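Long-range contact in UDP-N-acetylglucosamine 4,6-dehydratase (Vibrio fischeri, PDB 3PVZ), which probably acts as an NAD-dependent lyase of the polysaccharide synthase family, removing water from UDP-N-acetylglucosamine: residues A[56-70]-A[84-98]. Residues are numbered along the deposited sequence; the frame is centred on the assembly and turned at random.
With NAD (nicotinamide-adenine-dinucleotide), chain E.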
loop_
_atom_site.group_PDB
_atom_site.type_symbol
_atom_site.label_atom_id
_atom_site.label_comp_id
_atom_site.label_asym_id
_atom_site.label_seq_id
_atom_site.Cartn_x
_atom_site.Cartn_y
_atom_site.Cartn_z
ATOM N N PHE A 56 4.510 0.891 -21.638
ATOM C CA PHE A 56 4.594 -0.474 -22.108
ATOM C C PHE A 56 4.029 -0.676 -23.535
ATOM O O PHE A 56 4.611 -1.399 -24.334
ATOM C CB PHE A 56 3.863 -1.396 -21.130
ATOM C CG PHE A 56 4.123 -2.846 -21.383
ATOM C CD1 PHE A 56 3.401 -3.520 -22.324
ATOM C CD2 PHE A 56 5.122 -3.519 -20.711
ATOM C CE1 PHE A 56 3.653 -4.847 -22.588
ATOM C CE2 PHE A 56 5.366 -4.883 -20.959
ATOM C CZ PHE A 56 4.606 -5.532 -21.913
ATOM N N LYS A 57 2.895 -0.066 -23.837
ATOM C CA LYS A 57 2.212 -0.275 -25.115
ATOM C C LYS A 57 2.988 0.366 -26.269
ATOM O O LYS A 57 2.699 0.089 -27.437
ATOM C CB LYS A 57 0.777 0.296 -25.045
ATOM C CG LYS A 57 0.651 1.800 -24.917
ATOM C CD LYS A 57 -0.791 2.334 -25.152
ATOM C CE LYS A 57 -1.626 2.363 -23.886
ATOM N NZ LYS A 57 -2.943 3.168 -24.035
ATOM N N ARG A 58 3.943 1.245 -25.944
ATOM C CA ARG A 58 4.799 1.874 -26.960
ATOM C C ARG A 58 6.193 1.219 -27.051
ATOM O O ARG A 58 7.163 1.827 -27.566
ATOM C CB ARG A 58 4.930 3.349 -26.641
ATOM C CG ARG A 58 3.577 4.084 -26.915
ATOM C CD ARG A 58 3.659 5.516 -26.628
ATOM N NE ARG A 58 2.418 6.190 -26.985
ATOM C CZ ARG A 58 1.360 6.365 -26.163
ATOM N NH1 ARG A 58 1.353 5.918 -24.898
ATOM N NH2 ARG A 58 0.277 6.987 -26.613
ATOM N N ASN A 59 6.273 0.005 -26.496
ATOM C CA ASN A 59 7.363 -0.944 -26.707
ATOM C C ASN A 59 8.748 -0.428 -26.295
ATOM O O ASN A 59 9.603 -0.279 -27.133
ATOM C CB ASN A 59 7.364 -1.371 -28.166
ATOM C CG ASN A 59 8.394 -2.415 -28.463
ATOM O OD1 ASN A 59 8.623 -3.323 -27.656
ATOM N ND2 ASN A 59 9.106 -2.241 -29.583
ATOM N N PRO A 60 8.944 -0.150 -25.009
ATOM C CA PRO A 60 10.128 0.482 -24.467
ATOM C C PRO A 60 11.354 -0.453 -24.408
ATOM O O PRO A 60 11.191 -1.674 -24.245
ATOM C CB PRO A 60 9.743 0.766 -23.044
ATOM C CG PRO A 60 8.801 -0.334 -22.677
ATOM C CD PRO A 60 8.006 -0.574 -23.944
ATOM N N GLN A 61 12.562 0.132 -24.410
ATOM C CA GLN A 61 13.787 -0.673 -24.414
ATOM C C GLN A 61 13.911 -1.341 -23.061
ATOM O O GLN A 61 14.306 -2.499 -22.924
ATOM C CB GLN A 61 14.978 0.217 -24.685
ATOM C CG GLN A 61 15.926 -0.071 -25.799
ATOM C CD GLN A 61 17.035 1.014 -25.772
ATOM O OE1 GLN A 61 17.400 1.370 -24.731
ATOM N NE2 GLN A 61 17.487 1.536 -26.891
ATOM N N LYS A 62 13.533 -0.597 -22.040
ATOM C CA LYS A 62 13.727 -0.959 -20.637
ATOM C C LYS A 62 12.621 -0.260 -19.844
ATOM O O LYS A 62 12.398 0.942 -20.020
ATOM C CB LYS A 62 15.113 -0.538 -20.134
ATOM C CG LYS A 62 15.420 -1.067 -18.738
ATOM C CD LYS A 62 16.781 -0.683 -18.271
ATOM C CE LYS A 62 17.115 -1.285 -16.886
ATOM N NZ LYS A 62 18.402 -0.667 -16.417
ATOM N N LEU A 63 11.913 -1.058 -19.024
ATOM C CA LEU A 63 10.914 -0.591 -18.127
ATOM C C LEU A 63 10.892 -1.369 -16.824
ATOM O O LEU A 63 10.515 -2.545 -16.762
ATOM C CB LEU A 63 9.563 -0.564 -18.835
ATOM C CG LEU A 63 8.307 -0.348 -17.969
ATOM C CD1 LEU A 63 8.453 1.015 -17.332
ATOM C CD2 LEU A 63 6.964 -0.492 -18.720
ATOM N N HIS A 64 11.312 -0.694 -15.768
ATOM C CA HIS A 64 11.383 -1.269 -14.440
ATOM C C HIS A 64 10.386 -0.573 -13.548
ATOM O O HIS A 64 10.344 0.647 -13.514
ATOM C CB HIS A 64 12.764 -1.138 -13.844
ATOM C CG HIS A 64 13.767 -2.087 -14.408
ATOM N ND1 HIS A 64 15.030 -2.230 -13.869
ATOM C CD2 HIS A 64 13.700 -2.944 -15.454
ATOM C CE1 HIS A 64 15.702 -3.149 -14.557
ATOM N NE2 HIS A 64 14.913 -3.581 -15.541
ATOM N N VAL A 65 9.520 -1.381 -12.893
ATOM C CA VAL A 65 8.474 -0.876 -12.016
ATOM C C VAL A 65 8.802 -1.212 -10.557
ATOM O O VAL A 65 9.134 -2.339 -10.244
ATOM C CB VAL A 65 7.102 -1.505 -12.393
ATOM C CG1 VAL A 65 5.978 -0.776 -11.713
ATOM C CG2 VAL A 65 6.923 -1.502 -13.944
ATOM N N VAL A 66 8.710 -0.258 -9.660
ATOM C CA VAL A 66 9.010 -0.469 -8.231
ATOM C C VAL A 66 7.900 0.033 -7.317
ATOM O O VAL A 66 7.456 1.149 -7.439
ATOM C CB VAL A 66 10.273 0.264 -7.881
ATOM C CG1 VAL A 66 10.650 0.081 -6.332
ATOM C CG2 VAL A 66 11.435 -0.245 -8.755
ATOM N N ASP A 67 7.431 -0.785 -6.375
ATOM C CA ASP A 67 6.342 -0.374 -5.497
ATOM C C ASP A 67 6.309 -1.327 -4.337
ATOM O O ASP A 67 6.682 -2.485 -4.474
ATOM C CB ASP A 67 4.998 -0.459 -6.247
ATOM C CG ASP A 67 3.906 0.309 -5.576
ATOM O OD1 ASP A 67 3.412 -0.114 -4.481
ATOM O OD2 ASP A 67 3.488 1.308 -6.201
ATOM N N ILE A 68 5.858 -0.856 -3.194
ATOM C CA ILE A 68 5.852 -1.713 -2.034
ATOM C C ILE A 68 4.741 -2.715 -2.110
ATOM O O ILE A 68 4.863 -3.751 -1.496
ATOM C CB ILE A 68 5.763 -0.967 -0.680
ATOM C CG1 ILE A 68 4.678 0.092 -0.706
ATOM C CG2 ILE A 68 7.054 -0.318 -0.341
ATOM C CD1 ILE A 68 4.451 0.730 0.626
ATOM N N SER A 69 3.692 -2.461 -2.891
ATOM C CA SER A 69 2.579 -3.398 -2.946
ATOM C C SER A 69 2.861 -4.552 -3.923
ATOM O O SER A 69 2.755 -4.371 -5.118
ATOM C CB SER A 69 1.264 -2.667 -3.321
ATOM O OG SER A 69 0.242 -3.613 -3.593
ATOM N N GLU A 70 3.176 -5.748 -3.406
ATOM C CA GLU A 70 3.352 -6.937 -4.278
ATOM C C GLU A 70 2.040 -7.357 -4.854
ATOM O O GLU A 70 2.005 -7.812 -6.024
ATOM C CB GLU A 70 4.027 -8.138 -3.587
ATOM C CG GLU A 70 3.533 -8.481 -2.204
ATOM C CD GLU A 70 3.900 -9.880 -1.736
ATOM O OE1 GLU A 70 4.797 -10.550 -2.309
ATOM O OE2 GLU A 70 3.281 -10.346 -0.742
ATOM N N PHE A 84 -1.804 -6.132 -23.537
ATOM C CA PHE A 84 -0.731 -5.852 -24.502
ATOM C C PHE A 84 0.132 -7.024 -24.825
ATOM O O PHE A 84 0.761 -7.057 -25.871
ATOM C CB PHE A 84 0.145 -4.711 -23.996
ATOM C CG PHE A 84 -0.633 -3.513 -23.503
ATOM C CD1 PHE A 84 -1.619 -2.941 -24.283
ATOM C CD2 PHE A 84 -0.318 -2.923 -22.275
ATOM C CE1 PHE A 84 -2.331 -1.820 -23.836
ATOM C CE2 PHE A 84 -1.018 -1.794 -21.805
ATOM C CZ PHE A 84 -2.015 -1.246 -22.564
ATOM N N GLY A 85 0.203 -7.993 -23.933
ATOM C CA GLY A 85 1.044 -9.160 -24.176
ATOM C C GLY A 85 2.480 -8.891 -23.698
ATOM O O GLY A 85 2.683 -8.493 -22.561
ATOM N N TYR A 86 3.449 -9.151 -24.567
ATOM C CA TYR A 86 4.861 -9.181 -24.213
ATOM C C TYR A 86 5.653 -8.323 -25.170
ATOM O O TYR A 86 5.201 -8.052 -26.271
ATOM C CB TYR A 86 5.417 -10.614 -24.238
ATOM C CG TYR A 86 4.638 -11.570 -23.350
ATOM C CD1 TYR A 86 5.057 -11.835 -22.062
ATOM C CD2 TYR A 86 3.460 -12.168 -23.793
ATOM C CE1 TYR A 86 4.342 -12.692 -21.228
ATOM C CE2 TYR A 86 2.737 -13.039 -22.971
ATOM C CZ TYR A 86 3.192 -13.294 -21.693
ATOM O OH TYR A 86 2.502 -14.130 -20.848
ATOM N N ILE A 87 6.806 -7.861 -24.687
ATOM C CA ILE A 87 7.746 -7.089 -25.458
ATOM C C ILE A 87 9.126 -7.733 -25.388
ATOM O O ILE A 87 9.365 -8.584 -24.546
ATOM C CB ILE A 87 7.865 -5.622 -24.929
ATOM C CG1 ILE A 87 8.352 -5.607 -23.459
ATOM C CG2 ILE A 87 6.553 -4.879 -25.144
ATOM C CD1 ILE A 87 8.419 -4.241 -22.855
ATOM N N ASN A 88 10.051 -7.291 -26.253
ATOM C CA ASN A 88 11.392 -7.912 -26.320
ATOM C C ASN A 88 12.308 -7.319 -25.268
ATOM O O ASN A 88 13.267 -7.954 -24.877
ATOM C CB ASN A 88 12.059 -7.611 -27.639
ATOM C CG ASN A 88 11.339 -8.226 -28.805
ATOM O OD1 ASN A 88 10.669 -9.292 -28.677
ATOM N ND2 ASN A 88 11.496 -7.569 -29.984
ATOM N N GLY A 89 11.968 -6.102 -24.853
ATOM C CA GLY A 89 12.800 -5.266 -23.972
ATOM C C GLY A 89 12.726 -5.710 -22.533
ATOM O O GLY A 89 12.138 -6.739 -22.211
ATOM N N ASP A 90 13.408 -4.950 -21.679
ATOM C CA ASP A 90 13.725 -5.403 -20.358
ATOM C C ASP A 90 12.627 -4.872 -19.449
ATOM O O ASP A 90 12.761 -3.760 -18.888
ATOM C CB ASP A 90 15.122 -4.853 -20.018
ATOM C CG ASP A 90 15.578 -5.138 -18.618
ATOM O OD1 ASP A 90 14.917 -5.895 -17.879
ATOM O OD2 ASP A 90 16.640 -4.576 -18.247
ATOM N N PHE A 91 11.566 -5.679 -19.295
ATOM C CA PHE A 91 10.447 -5.367 -18.412
ATOM C C PHE A 91 10.531 -6.198 -17.121
ATOM O O PHE A 91 10.561 -7.425 -17.149
ATOM C CB PHE A 91 9.084 -5.642 -19.091
ATOM C CG PHE A 91 7.928 -5.375 -18.184
ATOM C CD1 PHE A 91 7.632 -4.114 -17.807
ATOM C CD2 PHE A 91 7.195 -6.417 -17.630
ATOM C CE1 PHE A 91 6.593 -3.834 -16.940
ATOM C CE2 PHE A 91 6.177 -6.146 -16.760
ATOM C CZ PHE A 91 5.870 -4.832 -16.423
ATOM N N GLN A 92 10.631 -5.519 -15.988
ATOM C CA GLN A 92 10.723 -6.190 -14.684
ATOM C C GLN A 92 10.085 -5.347 -13.591
ATOM O O GLN A 92 10.153 -4.119 -13.603
ATOM C CB GLN A 92 12.163 -6.484 -14.307
ATOM C CG GLN A 92 12.991 -7.329 -15.283
ATOM C CD GLN A 92 14.355 -7.683 -14.684
ATOM O OE1 GLN A 92 14.404 -8.434 -13.701
ATOM N NE2 GLN A 92 15.465 -7.054 -15.211
ATOM N N THR A 93 9.565 -6.046 -12.587
ATOM C CA THR A 93 8.923 -5.439 -11.468
ATOM C C THR A 93 9.640 -5.871 -10.174
ATOM O O THR A 93 10.146 -6.956 -10.067
ATOM C CB THR A 93 7.438 -5.855 -11.441
ATOM O OG1 THR A 93 7.383 -7.245 -11.136
ATOM C CG2 THR A 93 6.788 -5.614 -12.813
ATOM N N PHE A 94 9.625 -5.005 -9.167
ATOM C CA PHE A 94 10.404 -5.149 -7.951
ATOM C C PHE A 94 9.557 -4.566 -6.850
ATOM O O PHE A 94 9.280 -3.355 -6.840
ATOM C CB PHE A 94 11.741 -4.294 -8.032
ATOM C CG PHE A 94 12.683 -4.715 -9.160
ATOM C CD1 PHE A 94 13.598 -5.724 -8.973
ATOM C CD2 PHE A 94 12.589 -4.136 -10.419
ATOM C CE1 PHE A 94 14.411 -6.162 -10.007
ATOM C CE2 PHE A 94 13.398 -4.518 -11.453
ATOM C CZ PHE A 94 14.335 -5.541 -11.260
ATOM N N ALA A 95 9.191 -5.389 -5.877
ATOM C CA ALA A 95 8.315 -4.953 -4.787
ATOM C C ALA A 95 9.156 -4.375 -3.662
ATOM O O ALA A 95 9.258 -4.969 -2.594
ATOM C CB ALA A 95 7.457 -6.148 -4.264
ATOM N N LEU A 96 9.748 -3.220 -3.908
ATOM C CA LEU A 96 10.704 -2.622 -2.999
ATOM C C LEU A 96 10.146 -1.285 -2.458
ATOM O O LEU A 96 9.323 -0.618 -3.102
ATOM C CB LEU A 96 11.997 -2.372 -3.746
ATOM C CG LEU A 96 12.822 -3.512 -4.355
ATOM C CD1 LEU A 96 14.090 -2.927 -5.110
ATOM C CD2 LEU A 96 13.195 -4.461 -3.294
ATOM N N ASP A 97 10.528 -0.975 -1.237
ATOM C CA ASP A 97 10.292 0.273 -0.618
ATOM C C ASP A 97 11.485 1.176 -0.971
ATOM O O ASP A 97 12.643 0.832 -0.713
ATOM C CB ASP A 97 10.258 0.057 0.880
ATOM C CG ASP A 97 9.916 1.329 1.658
ATOM O OD1 ASP A 97 10.477 2.430 1.353
ATOM O OD2 ASP A 97 9.082 1.217 2.594
ATOM N N ILE A 98 11.199 2.340 -1.509
ATOM C CA ILE A 98 12.233 3.227 -2.050
ATOM C C ILE A 98 13.190 3.742 -0.934
ATOM O O ILE A 98 14.351 4.104 -1.214
ATOM C CB ILE A 98 11.544 4.384 -2.744
ATOM C CG1 ILE A 98 10.830 3.893 -4.000
ATOM C CG2 ILE A 98 12.512 5.520 -3.111
ATOM C CD1 ILE A 98 9.770 4.919 -4.486
HETATM P PA NAD E . -1.731 5.759 -4.956
HETATM O O1A NAD E . -1.987 5.578 -3.495
HETATM O O2A NAD E . -2.654 4.887 -5.753
HETATM O O5B NAD E . -0.342 5.117 -5.389
HETATM C C5B NAD E . 0.815 5.561 -4.648
HETATM C C4B NAD E . 1.802 4.403 -4.834
HETATM O O4B NAD E . 3.042 4.646 -4.204
HETATM C C3B NAD E . 1.213 3.093 -4.219
HETATM O O3B NAD E . 1.219 2.037 -5.157
HETATM C C2B NAD E . 2.160 2.829 -3.025
HETATM O O2B NAD E . 2.241 1.466 -2.627
HETATM C C1B NAD E . 3.450 3.433 -3.628
HETATM N N9A NAD E . 4.416 3.740 -2.585
HETATM C C8A NAD E . 4.224 4.502 -1.499
HETATM N N7A NAD E . 5.276 4.519 -0.748
HETATM C C5A NAD E . 6.243 3.809 -1.405
HETATM C C6A NAD E . 7.561 3.462 -1.121
HETATM N N6A NAD E . 8.115 3.980 0.023
HETATM N N1A NAD E . 8.249 2.700 -1.966
HETATM C C2A NAD E . 7.683 2.229 -3.072
HETATM N N3A NAD E . 6.437 2.512 -3.361
HETATM C C4A NAD E . 5.705 3.285 -2.571
HETATM O O3 NAD E . -1.820 7.326 -5.312
HETATM P PN NAD E . -2.192 7.775 -6.832
HETATM O O1N NAD E . -3.682 8.058 -6.937
HETATM O O2N NAD E . -1.708 6.966 -7.964
HETATM O O5D NAD E . -1.566 9.303 -6.798
HETATM C C5D NAD E . -0.161 9.294 -6.999
HETATM C C4D NAD E . 0.366 10.731 -6.908
HETATM O O4D NAD E . -0.520 11.639 -7.635
HETATM C C3D NAD E . 0.339 11.210 -5.439
HETATM O O3D NAD E . 1.344 12.209 -5.154
HETATM C C2D NAD E . -1.020 11.940 -5.344
HETATM O O2D NAD E . -1.048 12.917 -4.293
HETATM C C1D NAD E . -1.089 12.612 -6.715
HETATM N N1N NAD E . -2.461 12.992 -7.086
HETATM C C2N NAD E . -3.382 12.026 -7.198
HETATM C C3N NAD E . -4.679 12.323 -7.559
HETATM C C7N NAD E . -5.712 11.279 -7.659
HETATM O O7N NAD E . -6.853 11.660 -7.909
HETATM N N7N NAD E . -5.457 9.977 -7.458
HETATM C C4N NAD E . -5.036 13.671 -7.815
HETATM C C5N NAD E . -4.051 14.638 -7.704
HETATM C C6N NAD E . -2.758 14.272 -7.324
HETATM O O HOH W 1 10.772 -3.634 -25.991
HETATM O O HOH W 2 8.726 -5.859 -28.536
#
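Phe56 turns the edge of its ring toward the face of Phe91, a T-shaped pair with centroids 5.1 Å apart and planes at 83°. With CG opposite the backbone N (chi1 -169°), the Phe56 ring also takes Ile87 CG2 over one face, a CH-pi contact 4.2 Å from the ring centroid. Lys57 CB sits almost squarely above the centre of the Phe84 ring, 3.9 Å from its centroid.

Toward the cofactor, strands 62-66 and 90-94 run parallel, their axes 2° apart. Backbone bonds alternate from Asp90 N to Gln61 O through to Asp67 N to Phe94 O. Phe91 lies alongside Leu63, and its CE1 reaches Val65 CG2 at 3.8 Å. His64 NE2 makes a weak hydrogen bond to Asp90 OD1 (3.3 Å), which lies at the imidazole edge, while Lys62 CE and Phe94 CE2 lie over opposite faces of that ring, each offset toward the rim. Gln92 NE2 hydrogen-bonds to Asp90 OD1 on its syn lone pair, steadying that carboxylate, and Tyr113 hydrogen-bonds to His64 ND1.

Beyond the strands, Asp67 accepts hydrogen bonds from both adenosine ribose hydroxyls of NAD, O2B to OD1 and O3B to OD2 (2.6 Å). OD1 also accepts Ser69 N through its anti lone pair, closing an Asx turn that braces the carboxylate. Ile68 CG2 packs against Asp97 CB, and Ile98 N donates to adenine N1A (3.0 Å). Helix 70-83 completes this beta-alpha-beta unit. An acidic residue gripping the ribose after strand 62-66 is characteristic of NAD-binding Rossmann folds; with adenine bound after strand 90-94, the arrangement is that of extended short-chain dehydrogenases/reductases.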